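Local coordinates for proteasome accessory factor B/C (PafBC) (Paenarthrobacter aurescens, PDB 6SJ9), which regulates transcription in the bacterial DNA damage response, probably by binding DNA through winged helix-turn-helix domains and sensing a signal through its WYL domains, at residues A[10-15]-A[27-32]; A[96-101]-A[457-461]; A[363-368]-A[406-412]. One frame throughout, in Å; residues are numbered along the deposited sequence.

Contact 1. Residues A[10-15]-A[27-32]; sequences NLLLAL and LREKVY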
loop_
_atom_site.group_PDB
_atom_site.type_symbol
_atom_site.label_atom_id
_atom_site.label_comp_id
_atom_site.label_asym_id
_atom_site.label_seq_id
_atom_site.Cartn_x
_atom_site.Cartn_y
_atom_site.Cartn_z
ATOM N N ASN A 10 25.449 4.365 -7.399
ATOM C CA ASN A 10 26.741 4.096 -6.761
ATOM C C ASN A 10 27.524 5.388 -6.512
ATOM O O ASN A 10 28.165 5.544 -5.463
ATOM C CB ASN A 10 27.563 3.147 -7.659
ATOM C CG ASN A 10 26.978 1.720 -7.727
ATOM O OD1 ASN A 10 26.403 1.214 -6.766
ATOM N ND2 ASN A 10 27.084 1.102 -8.898
ATOM N N LEU A 11 27.501 6.325 -7.477
ATOM C CA LEU A 11 28.196 7.595 -7.270
ATOM C C LEU A 11 27.584 8.320 -6.083
ATOM O O LEU A 11 28.294 8.780 -5.189
ATOM C CB LEU A 11 28.153 8.460 -8.545
ATOM C CG LEU A 11 28.738 9.882 -8.475
ATOM C CD1 LEU A 11 30.200 9.828 -8.057
ATOM C CD2 LEU A 11 28.619 10.612 -9.798
ATOM N N LEU A 12 26.252 8.374 -6.035
ATOM C CA LEU A 12 25.583 9.082 -4.952
ATOM C C LEU A 12 25.949 8.478 -3.595
ATOM O O LEU A 12 26.244 9.203 -2.639
ATOM C CB LEU A 12 24.065 9.066 -5.185
ATOM C CG LEU A 12 23.139 9.454 -4.027
ATOM C CD1 LEU A 12 23.387 10.884 -3.582
ATOM C CD2 LEU A 12 21.629 9.252 -4.414
ATOM N N LEU A 13 25.993 7.156 -3.504
ATOM C CA LEU A 13 26.307 6.543 -2.207
ATOM C C LEU A 13 27.759 6.769 -1.811
ATOM O O LEU A 13 28.040 7.066 -0.655
ATOM C CB LEU A 13 26.005 5.048 -2.233
ATOM C CG LEU A 13 24.503 4.851 -2.362
ATOM C CD1 LEU A 13 24.188 3.412 -2.573
ATOM C CD2 LEU A 13 23.831 5.380 -1.100
ATOM N N ALA A 14 28.683 6.696 -2.769
ATOM C CA ALA A 14 30.097 6.911 -2.466
ATOM C C ALA A 14 30.348 8.314 -1.936
ATOM O O ALA A 14 31.162 8.517 -1.023
ATOM C CB ALA A 14 30.934 6.673 -3.733
ATOM N N LEU A 15 29.678 9.309 -2.519
ATOM C CA LEU A 15 29.892 10.669 -2.060
ATOM C C LEU A 15 29.188 10.939 -0.746
ATOM O O LEU A 15 29.689 11.732 0.068
ATOM C CB LEU A 15 29.395 11.641 -3.132
ATOM C CG LEU A 15 30.049 11.502 -4.499
ATOM C CD1 LEU A 15 29.446 12.513 -5.441
ATOM C CD2 LEU A 15 31.551 11.696 -4.359
ATOM N N LEU A 27 37.234 7.762 -6.878
ATOM C CA LEU A 27 35.913 7.576 -7.475
ATOM C C LEU A 27 35.986 6.742 -8.741
ATOM O O LEU A 27 35.094 5.928 -9.006
ATOM C CB LEU A 27 35.257 8.920 -7.783
ATOM C CG LEU A 27 34.817 9.735 -6.578
ATOM C CD1 LEU A 27 34.054 10.992 -7.015
ATOM C CD2 LEU A 27 33.955 8.853 -5.714
ATOM N N ARG A 28 37.038 6.925 -9.537
ATOM C CA ARG A 28 37.139 6.164 -10.777
ATOM C C ARG A 28 37.189 4.670 -10.490
ATOM O O ARG A 28 36.472 3.883 -11.121
ATOM C CB ARG A 28 38.370 6.572 -11.579
ATOM C CG ARG A 28 38.513 5.733 -12.840
ATOM C CD ARG A 28 39.757 6.075 -13.647
ATOM N NE ARG A 28 39.870 5.227 -14.836
ATOM C CZ ARG A 28 40.878 5.275 -15.702
ATOM N NH1 ARG A 28 41.880 6.122 -15.509
ATOM N NH2 ARG A 28 40.890 4.467 -16.754
ATOM N N GLU A 29 37.997 4.268 -9.502
ATOM C CA GLU A 29 38.140 2.856 -9.163
ATOM C C GLU A 29 36.867 2.297 -8.545
ATOM O O GLU A 29 36.442 1.184 -8.884
ATOM C CB GLU A 29 39.293 2.709 -8.171
ATOM C CG GLU A 29 40.641 3.204 -8.685
ATOM C CD GLU A 29 41.695 3.265 -7.582
ATOM O OE1 GLU A 29 42.833 3.699 -7.866
ATOM O OE2 GLU A 29 41.381 2.893 -6.429
ATOM N N LYS A 30 36.226 3.073 -7.666
ATOM C CA LYS A 30 35.082 2.582 -6.900
ATOM C C LYS A 30 33.807 2.504 -7.734
ATOM O O LYS A 30 33.014 1.567 -7.572
ATOM C CB LYS A 30 34.840 3.463 -5.679
ATOM C CG LYS A 30 35.825 3.276 -4.558
ATOM C CD LYS A 30 35.444 4.169 -3.395
ATOM C CE LYS A 30 33.983 3.986 -3.010
ATOM N NZ LYS A 30 33.626 4.823 -1.832
ATOM N N VAL A 31 33.583 3.477 -8.614
ATOM C CA VAL A 31 32.328 3.601 -9.335
ATOM C C VAL A 31 32.498 3.327 -10.820
ATOM O O VAL A 31 31.663 2.653 -11.428
ATOM C CB VAL A 31 31.717 5.002 -9.106
ATOM C CG1 VAL A 31 30.308 5.093 -9.701
ATOM C CG2 VAL A 31 31.715 5.340 -7.618
ATOM N N TYR A 32 33.571 3.848 -11.415
ATOM C CA TYR A 32 33.784 3.826 -12.855
ATOM C C TYR A 32 34.788 2.757 -13.280
ATOM O O TYR A 32 35.584 2.978 -14.205
ATOM C CB TYR A 32 34.235 5.204 -13.335
ATOM C CG TYR A 32 33.243 6.327 -13.093
ATOM C CD1 TYR A 32 33.160 6.964 -11.858
ATOM C CD2 TYR A 32 32.418 6.778 -14.116
ATOM C CE1 TYR A 32 32.269 7.991 -11.645
ATOM C CE2 TYR A 32 31.521 7.808 -13.908
ATOM C CZ TYR A 32 31.452 8.412 -12.675
ATOM O OH TYR A 32 30.569 9.438 -12.481
#

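Contact 2. Residues A[96-101]-A[457-461]; sequences AESTVL and ALESV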
loop_
_atom_site.group_PDB
_atom_site.type_symbol
_atom_site.label_atom_id
_atom_site.label_comp_id
_atom_site.label_asym_id
_atom_site.label_seq_id
_atom_site.Cartn_x
_atom_site.Cartn_y
_atom_site.Cartn_z
ATOM N N ALA A 96 3.997 13.236 -9.924
ATOM C CA ALA A 96 4.258 11.944 -10.527
ATOM C C ALA A 96 5.090 11.073 -9.580
ATOM O O ALA A 96 4.682 9.957 -9.236
ATOM C CB ALA A 96 4.946 12.104 -11.888
ATOM N N GLU A 97 6.232 11.592 -9.108
ATOM C CA GLU A 97 7.076 10.840 -8.180
ATOM C C GLU A 97 6.318 10.378 -6.945
ATOM O O GLU A 97 6.550 9.274 -6.446
ATOM C CB GLU A 97 8.269 11.685 -7.731
ATOM C CG GLU A 97 9.206 11.957 -8.831
ATOM C CD GLU A 97 10.300 12.978 -8.428
ATOM O OE1 GLU A 97 10.084 13.752 -7.482
ATOM O OE2 GLU A 97 11.352 12.989 -9.101
ATOM N N SER A 98 5.488 11.256 -6.377
ATOM C CA SER A 98 4.722 10.914 -5.198
ATOM C C SER A 98 3.714 9.816 -5.471
ATOM O O SER A 98 3.455 8.992 -4.586
ATOM C CB SER A 98 3.983 12.157 -4.702
ATOM O OG SER A 98 4.898 13.230 -4.501
ATOM N N THR A 99 3.132 9.791 -6.680
ATOM C CA THR A 99 2.162 8.743 -6.985
ATOM C C THR A 99 2.848 7.390 -7.158
ATOM O O THR A 99 2.385 6.396 -6.612
ATOM C CB THR A 99 1.370 9.097 -8.250
ATOM O OG1 THR A 99 0.842 10.419 -8.121
ATOM C CG2 THR A 99 0.227 8.105 -8.474
ATOM N N VAL A 100 3.994 7.354 -7.844
ATOM C CA VAL A 100 4.767 6.123 -7.945
ATOM C C VAL A 100 5.129 5.624 -6.563
ATOM O O VAL A 100 4.958 4.446 -6.226
ATOM C CB VAL A 100 6.042 6.363 -8.755
ATOM C CG1 VAL A 100 6.956 5.070 -8.656
ATOM C CG2 VAL A 100 5.707 6.719 -10.152
ATOM N N LEU A 101 5.587 6.544 -5.724
ATOM C CA LEU A 101 5.979 6.200 -4.369
ATOM C C LEU A 101 4.831 5.570 -3.604
ATOM O O LEU A 101 5.049 4.785 -2.678
ATOM C CB LEU A 101 6.480 7.461 -3.686
ATOM C CG LEU A 101 7.321 7.215 -2.474
ATOM C CD1 LEU A 101 8.532 6.477 -2.930
ATOM C CD2 LEU A 101 7.650 8.535 -1.926
ATOM N N ALA A 457 9.618 8.990 -13.824
ATOM C CA ALA A 457 9.371 9.287 -12.418
ATOM C C ALA A 457 9.813 8.153 -11.495
ATOM O O ALA A 457 10.231 8.395 -10.354
ATOM C CB ALA A 457 7.878 9.519 -12.196
ATOM N N LEU A 458 9.667 6.918 -11.942
ATOM C CA LEU A 458 10.147 5.808 -11.138
ATOM C C LEU A 458 11.642 5.955 -10.894
ATOM O O LEU A 458 12.113 5.816 -9.766
ATOM C CB LEU A 458 9.842 4.480 -11.823
ATOM C CG LEU A 458 10.515 3.318 -11.096
ATOM C CD1 LEU A 458 9.871 3.141 -9.658
ATOM C CD2 LEU A 458 10.381 2.010 -11.918
ATOM N N GLU A 459 12.396 6.248 -11.942
ATOM C CA GLU A 459 13.845 6.376 -11.804
ATOM C C GLU A 459 14.207 7.525 -10.863
ATOM O O GLU A 459 15.085 7.393 -9.996
ATOM C CB GLU A 459 14.500 6.591 -13.168
ATOM C CG GLU A 459 16.006 6.824 -13.037
ATOM C CD GLU A 459 16.654 7.510 -14.253
ATOM O OE1 GLU A 459 16.050 8.454 -14.822
ATOM O OE2 GLU A 459 17.792 7.128 -14.611
ATOM N N SER A 460 13.559 8.676 -11.039
ATOM C CA SER A 460 13.973 9.826 -10.256
ATOM C C SER A 460 13.615 9.661 -8.785
ATOM O O SER A 460 14.395 10.072 -7.920
ATOM C CB SER A 460 13.379 11.139 -10.818
ATOM O OG SER A 460 11.991 11.271 -10.570
ATOM N N VAL A 461 12.440 9.102 -8.474
ATOM C CA VAL A 461 12.088 8.936 -7.066
ATOM C C VAL A 461 12.968 7.846 -6.435
ATOM O O VAL A 461 13.309 7.945 -5.248
ATOM C CB VAL A 461 10.582 8.683 -6.862
ATOM C CG1 VAL A 461 10.189 7.267 -7.230
ATOM C CG2 VAL A 461 10.190 8.962 -5.434
#

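Contact 3. Residues A[363-368]-A[406-412]; sequences QGLHIQ and WENDHVY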
loop_
_atom_site.group_PDB
_atom_site.type_symbol
_atom_site.label_atom_id
_atom_site.label_comp_id
_atom_site.label_asym_id
_atom_site.label_seq_id
_atom_site.Cartn_x
_atom_site.Cartn_y
_atom_site.Cartn_z
ATOM N N GLN A 363 -4.368 18.186 -18.578
ATOM C CA GLN A 363 -5.758 17.819 -18.864
ATOM C C GLN A 363 -6.238 16.582 -18.112
ATOM O O GLN A 363 -7.422 16.221 -18.218
ATOM C CB GLN A 363 -5.964 17.632 -20.357
ATOM C CG GLN A 363 -5.638 18.898 -21.120
ATOM C CD GLN A 363 -6.413 18.962 -22.393
ATOM O OE1 GLN A 363 -6.881 20.036 -22.807
ATOM N NE2 GLN A 363 -6.565 17.808 -23.039
ATOM N N GLY A 364 -5.358 15.913 -17.374
ATOM C CA GLY A 364 -5.792 14.816 -16.548
ATOM C C GLY A 364 -6.055 13.540 -17.329
ATOM O O GLY A 364 -5.760 13.395 -18.513
ATOM N N LEU A 365 -6.688 12.623 -16.633
ATOM C CA LEU A 365 -6.919 11.270 -17.101
ATOM C C LEU A 365 -8.400 11.198 -17.447
ATOM O O LEU A 365 -9.241 11.291 -16.545
ATOM C CB LEU A 365 -6.533 10.260 -16.009
ATOM C CG LEU A 365 -6.480 8.790 -16.510
ATOM C CD1 LEU A 365 -5.703 7.916 -15.525
ATOM C CD2 LEU A 365 -7.859 8.221 -16.712
ATOM N N HIS A 366 -8.718 11.083 -18.751
ATOM C CA HIS A 366 -10.104 10.905 -19.187
ATOM C C HIS A 366 -10.423 9.413 -19.256
ATOM O O HIS A 366 -9.861 8.670 -20.072
ATOM C CB HIS A 366 -10.364 11.600 -20.524
ATOM C CG HIS A 366 -10.413 13.085 -20.390
ATOM N ND1 HIS A 366 -11.569 13.757 -20.062
ATOM C CD2 HIS A 366 -9.436 14.022 -20.453
ATOM C CE1 HIS A 366 -11.316 15.051 -19.969
ATOM N NE2 HIS A 366 -10.031 15.237 -20.209
ATOM N N ILE A 367 -11.311 8.973 -18.386
ATOM C CA ILE A 367 -11.369 7.546 -18.092
ATOM C C ILE A 367 -11.731 6.739 -19.342
ATOM O O ILE A 367 -11.032 5.764 -19.680
ATOM C CB ILE A 367 -12.326 7.273 -16.931
ATOM C CG1 ILE A 367 -11.631 7.694 -15.641
ATOM C CG2 ILE A 367 -12.612 5.759 -16.832
ATOM C CD1 ILE A 367 -12.553 7.785 -14.475
ATOM N N GLN A 368 -12.806 7.129 -20.052
ATOM C CA GLN A 368 -13.253 6.275 -21.170
ATOM C C GLN A 368 -12.170 6.166 -22.232
ATOM O O GLN A 368 -11.862 5.073 -22.722
ATOM C CB GLN A 368 -14.521 6.786 -21.843
ATOM C CG GLN A 368 -15.075 5.741 -22.902
ATOM C CD GLN A 368 -15.425 4.393 -22.211
ATOM O OE1 GLN A 368 -16.271 4.358 -21.316
ATOM N NE2 GLN A 368 -14.777 3.304 -22.617
ATOM N N TRP A 406 -11.546 13.912 -8.710
ATOM C CA TRP A 406 -12.164 12.868 -9.532
ATOM C C TRP A 406 -13.574 13.316 -9.875
ATOM O O TRP A 406 -14.482 13.184 -9.050
ATOM C CB TRP A 406 -12.176 11.558 -8.791
ATOM C CG TRP A 406 -12.623 10.390 -9.590
ATOM C CD1 TRP A 406 -13.614 10.345 -10.552
ATOM C CD2 TRP A 406 -12.114 9.056 -9.478
ATOM N NE1 TRP A 406 -13.735 9.066 -11.042
ATOM C CE2 TRP A 406 -12.853 8.246 -10.392
ATOM C CE3 TRP A 406 -11.103 8.468 -8.713
ATOM C CZ2 TRP A 406 -12.600 6.893 -10.562
ATOM C CZ3 TRP A 406 -10.863 7.086 -8.869
ATOM C CH2 TRP A 406 -11.594 6.332 -9.802
ATOM N N GLU A 407 -13.746 13.854 -11.083
ATOM C CA GLU A 407 -15.059 14.209 -11.631
ATOM C C GLU A 407 -15.569 13.098 -12.545
ATOM O O GLU A 407 -14.921 12.064 -12.715
ATOM C CB GLU A 407 -14.960 15.508 -12.412
ATOM C CG GLU A 407 -14.429 16.656 -11.647
ATOM C CD GLU A 407 -14.248 17.902 -12.525
ATOM O OE1 GLU A 407 -14.870 18.035 -13.606
ATOM O OE2 GLU A 407 -13.515 18.776 -12.089
ATOM N N ASN A 408 -16.755 13.302 -13.132
ATOM C CA ASN A 408 -17.344 12.297 -14.031
ATOM C C ASN A 408 -16.385 11.981 -15.164
ATOM O O ASN A 408 -16.092 12.843 -15.988
ATOM C CB ASN A 408 -18.688 12.777 -14.626
ATOM C CG ASN A 408 -19.449 11.617 -15.326
ATOM O OD1 ASN A 408 -19.359 10.480 -14.878
ATOM N ND2 ASN A 408 -20.185 11.909 -16.395
ATOM N N ASP A 409 -15.907 10.750 -15.232
ATOM C CA ASP A 409 -15.029 10.369 -16.349
ATOM C C ASP A 409 -13.686 11.148 -16.363
ATOM O O ASP A 409 -13.013 11.218 -17.403
ATOM C CB ASP A 409 -15.729 10.537 -17.728
ATOM C CG ASP A 409 -14.965 9.803 -18.895
ATOM O OD1 ASP A 409 -14.788 8.569 -18.790
ATOM O OD2 ASP A 409 -14.526 10.435 -19.883
ATOM N N HIS A 410 -13.247 11.756 -15.258
ATOM C CA HIS A 410 -12.088 12.652 -15.362
ATOM C C HIS A 410 -11.327 12.700 -14.034
ATOM O O HIS A 410 -11.873 13.175 -13.033
ATOM C CB HIS A 410 -12.545 14.024 -15.793
ATOM C CG HIS A 410 -11.420 14.937 -16.107
ATOM N ND1 HIS A 410 -11.550 16.307 -16.113
ATOM C CD2 HIS A 410 -10.144 14.674 -16.475
ATOM C CE1 HIS A 410 -10.387 16.854 -16.436
ATOM N NE2 HIS A 410 -9.518 15.882 -16.664
ATOM N N VAL A 411 -10.091 12.184 -14.003
ATOM C CA VAL A 411 -9.291 12.091 -12.775
ATOM C C VAL A 411 -7.986 12.851 -12.971
ATOM O O VAL A 411 -7.279 12.647 -13.966
ATOM C CB VAL A 411 -8.987 10.629 -12.356
ATOM C CG1 VAL A 411 -8.388 10.601 -10.849
ATOM C CG2 VAL A 411 -10.237 9.785 -12.441
ATOM N N TYR A 412 -7.654 13.722 -12.027
ATOM C CA TYR A 412 -6.405 14.456 -12.183
ATOM C C TYR A 412 -5.818 14.766 -10.814
ATOM O O TYR A 412 -6.546 14.996 -9.843
ATOM C CB TYR A 412 -6.561 15.728 -13.055
ATOM C CG TYR A 412 -7.633 16.704 -12.653
ATOM C CD1 TYR A 412 -8.988 16.407 -12.816
ATOM C CD2 TYR A 412 -7.286 17.956 -12.144
ATOM C CE1 TYR A 412 -9.968 17.316 -12.442
ATOM C CE2 TYR A 412 -8.265 18.882 -11.773
ATOM C CZ TYR A 412 -9.598 18.559 -11.919
ATOM O OH TYR A 412 -10.557 19.484 -11.537
#

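Contact 1. Residues A[10-15]-A[27-32]
Leu11 and Val31 mark the closest approach of two helices, their CA atoms 6.1 Å apart, and one turn along Ala14 faces Leu27. The axes of 10-15 and 27-31 cross obliquely, at 126°, their directions more opposed than aligned, and come no nearer than 10.3 Å. That spacing suits branched aliphatic side chains filling the gap from both helices, and the meeting is entirely apolar apart from its edges. Val31 is the wedge: its CG1 lies 3.8 Å from Leu11 N and also touches Asn10 CB, while CG2 reaches toward Ala14 CB. A short beta-branched residue fits here because its two methyls spread over one helical turn opposite. Leu27 enters from the other end of the interface, its CD1 meeting Leu15 CD2 at 3.7 Å; the two side chains cross at about a right angle, as do those of Leu27 and Leu11. Having CG anti to the backbone N (chi1 175°) carries the Leu11 branches outward, so that CD2 comes within 3.5 Å of Tyr32 OH. That hydroxyl is hydrogen-bonded to Asp49 on helix 39-55, and the tyrosine ring meets Phe42 of the same helix edge-to-face. At the margin the chain of Lys30, bent at chi3, reaches across and lays its NZ against Ala14 CB (3.8 Å), where a small methyl leaves room for it. Helix 39-55 closes the third side, with Phe46 touching Leu27. The three helices round this apolar core, with strands 61-63 and 78-80 after them, are consistent with a winged helix-turn-helix domain, whose first two helices meet here.

Contact 2. Residues A[96-101]-A[457-461]
Glu97 lies alongside the first turn of helix 457-469, its aliphatic stem against Val461 (CB to CB 3.9 Å) and its carboxylate carried on to Ser460. The chain is extended beyond CG (chi2 172°), which lets one side chain serve both neighbours. Ser460 OG is placed to donate to Glu97 OE2, but the modelled separation is implausibly short, so the detail of this bond is doubtful. The other oxygen, OE1, forms a salt bridge with Lys464 and accepts the backbone N of Thr94; such partners should keep this buried acid ionised and fix its rotation. The two helices cross almost perpendicularly, at -84°, with axes 8.6 Å apart. Alanines make that closeness possible: Ala96 CB and Ala457 CB meet at 3.9 Å. Helix 457-469 belongs largely to the PafC helix-turn-helix region, whereas helix 95-118 follows what is probably an N-terminal winged-helix domain, so the crossing ties together parts of the fold far apart in sequence. Val100 points toward the opposing helix and splits its branches, CG2 toward Ala457 CB and CG1 toward Leu458 CD1 at 3.6 Å, the leucine crossing it at about a right angle. Val461 likewise divides its methyls: CG1 faces Val100, and CG2 lies 3.9 Å from Leu101 CD1. Leu437 of helix 427-441 lies against Val100, Leu101, Leu458 and Val461, covering the aliphatic side of the crossing, while helix 346-360 touches Ala96.

Contact 3. Residues A[363-368]-A[406-412]
His366 and His410 stack with offset, nearly parallel imidazoles, centroids 4.1 Å apart and planes at 9°, His366 CE1 lying over the centre of its partner's ring. On the opposite face of the His410 ring sits Tyr412 CD1, so the imidazole is sandwiched. His410 NE2 donates to Gln363 O at 2.6 Å, approaching from above the carbonyl plane. The ring reaches that far because CG is anti to the backbone N (chi1 -172°). Replacing His410 with an alanine would probably leave the Gln363 carbonyl without this donor and the His366 ring without its stacking partner, free to turn. Gly364 suits the bend beside it: its phi is positive, and a CB there would clash with His410 NE2 and Tyr412 CB. Beneath the rings runs a short antiparallel ladder, where Leu365 and Val411 form a hydrogen-bonded pair (Leu365 N to Val411 O 2.7 Å, Val411 N to Leu365 O 2.8 Å), and His366 and His410 the non-hydrogen-bonded pair next to it. This is the small sheet of a winged helix-turn-helix domain: strand 365-366 joins the wing hairpin, which reverses through the type II turn from Glu407 to His410. Asp409, with the positive phi of that turn, receives the helix start. The backbone O of Asp409 takes Ile367 N at 3.0 Å, and its OD1 takes Gln368 N at 2.8 Å on the syn side, satisfying the first two amides after the N-cap His366. On the side of Leu365 and Val411, Ile367 CD1 packs on Val411 CG2 (3.7 Å), which itself sits over the centre of the Trp406 ring. Farther out, Trp406 meets Phe150 edge-to-face and bonds through its backbone to Leu185, while helix 346-360 lies against Leu365 and Val411.

How the contacts relate
Contacts 1 and 3 probably lie in two winged-helix modules, with contact 2 at the seam between them. The centres of contacts 1 and 3 are 44 Å apart; contact 2 sits between, about 24 Å from contact 1 and 20 Å from contact 3, centre to centre. None touches another, but shared elements link them: Glu459, in the 457-461 segment, hydrogen-bonds Thr5 of helix 2-17, the helix that bears residues 10-15, and helix 346-360 touches both Ala96 of contact 2 and Leu365 of contact 3. The bound potassium belongs to the contact 1 end, about 7 Å from the Leu15 side chain, with Leu16, Thr18 and Ile81 among its site residues.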